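Local coordinates for protein PbICP-C (Plasmodium berghei, PDB 3PNR) that probably inhibits papain-like cysteine proteases as a chagasin-like inhibitor of the falstatin family, and is bound here to another protein, at residues K93-S97 and E98-V102; S166-P170 and F171-S175. One frame throughout, in Å; residues are numbered along the deposited sequence.

Interaction 1: residues K93-S97 and E98-V102; sequences KSFFS and EEISV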
# COMPACT_ATOMS: atom_id res chain seq x y z
N LYS B 93 -5.88 -23.05 -0.32
CA LYS B 93 -6.54 -24.13 0.42
C LYS B 93 -6.84 -23.79 1.88
O LYS B 93 -5.96 -23.33 2.62
CB LYS B 93 -5.70 -25.41 0.36
CG LYS B 93 -5.33 -25.87 -1.04
CD LYS B 93 -4.72 -27.26 -1.01
CE LYS B 93 -5.71 -28.28 -0.43
NZ LYS B 93 -5.08 -29.62 -0.19
N SER B 94 -8.09 -24.02 2.29
CA SER B 94 -8.48 -24.02 3.70
C SER B 94 -8.22 -25.41 4.29
O SER B 94 -7.92 -26.35 3.55
CB SER B 94 -9.95 -23.66 3.87
OG SER B 94 -10.14 -22.26 3.93
N PHE B 95 -8.32 -25.54 5.61
CA PHE B 95 -8.01 -26.82 6.25
C PHE B 95 -9.25 -27.62 6.65
O PHE B 95 -10.01 -27.21 7.52
CB PHE B 95 -7.10 -26.64 7.46
CG PHE B 95 -6.55 -27.95 7.98
CD1 PHE B 95 -5.40 -28.50 7.44
CD2 PHE B 95 -7.21 -28.64 8.99
CE1 PHE B 95 -4.90 -29.70 7.90
CE2 PHE B 95 -6.72 -29.84 9.46
CZ PHE B 95 -5.56 -30.37 8.91
N PHE B 96 -9.42 -28.78 6.02
CA PHE B 96 -10.55 -29.66 6.31
C PHE B 96 -10.10 -31.10 6.56
O PHE B 96 -9.63 -31.77 5.64
CB PHE B 96 -11.58 -29.62 5.18
CG PHE B 96 -12.04 -28.23 4.83
CD1 PHE B 96 -12.77 -27.48 5.74
CD2 PHE B 96 -11.74 -27.68 3.59
CE1 PHE B 96 -13.20 -26.20 5.41
CE2 PHE B 96 -12.16 -26.40 3.27
CZ PHE B 96 -12.90 -25.66 4.18
N SER B 97 -10.23 -31.56 7.80
CA SER B 97 -9.91 -32.95 8.13
C SER B 97 -11.03 -33.57 8.96
O SER B 97 -12.00 -32.91 9.31
CB SER B 97 -8.58 -33.05 8.88
OG SER B 97 -8.71 -32.63 10.23
N GLU B 98 -10.89 -34.86 9.25
CA GLU B 98 -11.88 -35.56 10.07
C GLU B 98 -11.93 -34.97 11.47
O GLU B 98 -12.99 -34.89 12.08
CB GLU B 98 -11.55 -37.06 10.13
CG GLU B 98 -10.15 -37.38 10.66
CD GLU B 98 -9.96 -38.86 10.96
OE1 GLU B 98 -10.65 -39.69 10.33
OE2 GLU B 98 -9.12 -39.18 11.82
N GLU B 99 -10.77 -34.54 11.97
CA GLU B 99 -10.65 -34.05 13.34
C GLU B 99 -11.01 -32.57 13.48
O GLU B 99 -11.67 -32.17 14.44
CB GLU B 99 -9.23 -34.27 13.85
CG GLU B 99 -8.73 -35.70 13.69
CD GLU B 99 -7.27 -35.85 14.07
OE1 GLU B 99 -6.47 -34.96 13.72
OE2 GLU B 99 -6.93 -36.86 14.71
N ILE B 100 -10.56 -31.75 12.53
CA ILE B 100 -10.72 -30.31 12.64
C ILE B 100 -10.83 -29.63 11.27
O ILE B 100 -10.39 -30.17 10.26
CB ILE B 100 -9.52 -29.69 13.40
CG1 ILE B 100 -9.80 -28.22 13.77
CG2 ILE B 100 -8.23 -29.84 12.60
CD1 ILE B 100 -8.95 -27.71 14.93
N SER B 101 -11.44 -28.45 11.25
CA SER B 101 -11.49 -27.66 10.02
C SER B 101 -11.26 -26.17 10.30
O SER B 101 -11.91 -25.57 11.17
CB SER B 101 -12.82 -27.87 9.29
OG SER B 101 -13.85 -27.11 9.89
N VAL B 102 -10.31 -25.59 9.56
CA VAL B 102 -10.00 -24.16 9.69
C VAL B 102 -9.84 -23.48 8.33
O VAL B 102 -9.22 -24.02 7.40
CB VAL B 102 -8.76 -23.91 10.57
CG1 VAL B 102 -8.79 -22.49 11.13
CG2 VAL B 102 -8.69 -24.93 11.71
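The Phe95 ring and the Ile100 side chain meet at about a right angle: the methyl CG2 of Ile100 comes up to the rim of the ring close to its plane, 3.5 Å from CE2. The ring reaches this spot because CG of Phe95 lies anti to the backbone N (chi1 -169°), which carries it along the hairpin toward the turn. Val102, the direct partner of Phe95, sits on the same face of the hairpin. On the opposite face Phe96 lies beside Ser101, whose CB reaches the ring edge 3.6 Å from CD1.

Two antiparallel pairs set this alternation. Phe95 and Val102 form the hydrogen-bonded pair, with bonds from Phe95 N to Val102 O and from Val102 N to Phe95 O, while Phe96 and Ser101 form the non-hydrogen-bonded pair.

At the turn, Ile100 O is gripped twice by Ser97. Ser97 N donates to it over 2.8 Å, nearly in line with the C=O bond, and Ser97 OG donates over 3.0 Å in the carbonyl plane, on a lone pair. A chi1 of 76° sets OG between its own N and carbonyl carbon, turned in toward the turn, where it also takes a weak bond from Glu99 N at 3.3 Å. A single serine thus ties the turn that carries Glu98 and Glu99, and the carboxylates of both glutamates find lysine partners, Lys157 and Lys76.

This is a tight beta hairpin at the border of the five-stranded sheet, where strand 95-96 is outermost within this chain. Strand 100-107 pairs on its other side with strand 146-155, and the Phe95, Ile100 and Val102 face packs on Ile74 of strand 68-75, with Ile100 and Val102 also touching strand 159-168.

Interaction 2: residues S166-P170 and F171-S175; sequences SYYRP and FSPTS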
# COMPACT_ATOMS: atom_id res chain seq x y z
N SER B 166 -0.04 -16.19 10.26
CA SER B 166 0.99 -15.17 10.25
C SER B 166 0.63 -14.00 9.35
O SER B 166 0.01 -14.17 8.30
CB SER B 166 2.35 -15.75 9.86
OG SER B 166 3.39 -14.99 10.45
N TYR B 167 1.03 -12.82 9.80
CA TYR B 167 0.90 -11.57 9.08
C TYR B 167 2.30 -11.29 8.56
O TYR B 167 3.20 -10.95 9.34
CB TYR B 167 0.47 -10.48 10.06
CG TYR B 167 -0.08 -9.21 9.45
CD1 TYR B 167 -1.16 -9.23 8.58
CD2 TYR B 167 0.46 -7.97 9.80
CE1 TYR B 167 -1.67 -8.05 8.04
CE2 TYR B 167 -0.05 -6.79 9.28
CZ TYR B 167 -1.11 -6.84 8.40
OH TYR B 167 -1.61 -5.67 7.88
N TYR B 168 2.50 -11.45 7.26
CA TYR B 168 3.82 -11.27 6.67
C TYR B 168 3.73 -10.73 5.25
O TYR B 168 2.64 -10.65 4.68
CB TYR B 168 4.64 -12.57 6.74
CG TYR B 168 4.22 -13.64 5.75
CD1 TYR B 168 3.10 -14.43 5.99
CD2 TYR B 168 4.93 -13.85 4.57
CE1 TYR B 168 2.70 -15.40 5.08
CE2 TYR B 168 4.54 -14.82 3.65
CZ TYR B 168 3.42 -15.60 3.91
OH TYR B 168 3.03 -16.57 3.01
N ARG B 169 4.87 -10.35 4.69
CA ARG B 169 4.95 -9.98 3.28
C ARG B 169 5.53 -11.14 2.46
O ARG B 169 6.64 -11.60 2.73
CB ARG B 169 5.84 -8.74 3.09
CG ARG B 169 5.36 -7.48 3.78
CD ARG B 169 6.33 -6.34 3.51
NE ARG B 169 5.69 -5.02 3.58
CZ ARG B 169 6.34 -3.87 3.39
NH1 ARG B 169 7.65 -3.87 3.13
NH2 ARG B 169 5.69 -2.72 3.47
N PRO B 170 4.77 -11.60 1.46
CA PRO B 170 5.17 -12.70 0.58
C PRO B 170 6.47 -12.40 -0.16
O PRO B 170 7.24 -13.31 -0.48
CB PRO B 170 4.02 -12.79 -0.42
CG PRO B 170 2.85 -12.20 0.31
CD PRO B 170 3.41 -11.13 1.19
N PHE B 171 6.70 -11.13 -0.43
CA PHE B 171 7.86 -10.70 -1.19
C PHE B 171 9.04 -10.39 -0.27
O PHE B 171 10.13 -10.06 -0.76
CB PHE B 171 7.51 -9.48 -2.04
CG PHE B 171 6.91 -8.33 -1.27
CD1 PHE B 171 5.54 -8.24 -1.10
CD2 PHE B 171 7.71 -7.33 -0.73
CE1 PHE B 171 4.98 -7.18 -0.40
CE2 PHE B 171 7.16 -6.27 -0.04
CZ PHE B 171 5.79 -6.20 0.13
N SER B 172 8.81 -10.49 1.04
CA SER B 172 9.87 -10.29 2.03
C SER B 172 9.46 -10.83 3.41
O SER B 172 9.28 -10.06 4.36
CB SER B 172 10.26 -8.82 2.14
OG SER B 172 11.59 -8.70 2.61
N PRO B 173 9.34 -12.16 3.51
CA PRO B 173 8.79 -12.90 4.66
C PRO B 173 9.53 -12.70 5.97
O PRO B 173 8.94 -12.84 7.04
CB PRO B 173 8.89 -14.36 4.21
CG PRO B 173 8.92 -14.30 2.73
CD PRO B 173 9.69 -13.07 2.41
N THR B 174 10.81 -12.36 5.91
CA THR B 174 11.58 -12.18 7.14
C THR B 174 11.38 -10.78 7.73
O THR B 174 11.65 -10.55 8.90
CB THR B 174 13.08 -12.43 6.91
OG1 THR B 174 13.48 -11.78 5.70
CG2 THR B 174 13.34 -13.93 6.77
N SER B 175 10.89 -9.87 6.90
CA SER B 175 10.68 -8.49 7.32
C SER B 175 9.46 -8.34 8.21
O SER B 175 8.37 -8.05 7.72
CB SER B 175 10.54 -7.57 6.10
OG SER B 175 11.62 -7.75 5.18
O HOH W 1 6.89 -10.41 6.58
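Arg169 and Phe171 are brought together by complementary torsions. CG of Arg169 lies anti to its carbonyl carbon (chi1 -62°) and the chain runs extended to NE, while chi1 of 54° folds the Phe171 ring back over it. The Arg169 CB stands over one face of the ring, 4.0 Å from the centroid, in a CH-pi contact offset toward the rim. Farther out, CD approaches Phe171 CZ at 3.4 Å, and this same ring atom lies over one face of the guanidinium. The two planes are 35° apart, so the groups overlap without stacking flat.

The chain between and beyond the two makes a type I turn from Arg169 to Ser172, closed by Ser172 N donating to Arg169 O over 3.0 Å; the donor lies well above the carbonyl plane. The Pro173 ring then leans on that carbonyl, CD being 3.4 Å from Arg169 O, and its CB touches Tyr168 CD2 at 4.0 Å. A second type I turn, Ser172 to Ser175, follows at once. Across its mouth the hydroxyls of Ser172 and Ser175 share a hydrogen bond of 2.7 Å. A water links back to the residue just past the strand, accepting from Arg169 N at 2.8 Å and lying near the carbonyl oxygens of Ser172 and Ser175.

The polar end of Arg169 is taken up outside the loop: NH2 bonds to Thr65 O, and NH1 forms a salt bridge with an acidic side chain of the other protein, on whose aromatic side chain Phe171 packs edge-to-face. The loop follows strand 159-168 and leads toward strand 178-186, beside strand 68-75, where Pro170 rests on Leu68 and Tyr168 on Val70; Tyr168 OH is held by Pro87 O.

In the fold
Interactions 1 and 2 lie toward different ends of the two packed sheets, with centres 24 Å apart and nearest atoms about 11 Å apart. Strand 159-168 connects them: its residues Tyr161, Ile163 and Tyr165 pack against the 98-102 segment, and the same strand runs on into 166-170. The partner protein contacts interaction 2, whereas the 93-102 hairpin lies away from that interface in this assembly. The 166-175 loop is thus part of the binding surface, consistent with the loop-mediated binding of chagasin-like inhibitors. Neither contact includes the cadmium ligands His75 and Asp77; the side chains of Phe95 and Pro170 lie about 10 and 11 Å, respectively, from a bound cadmium ion.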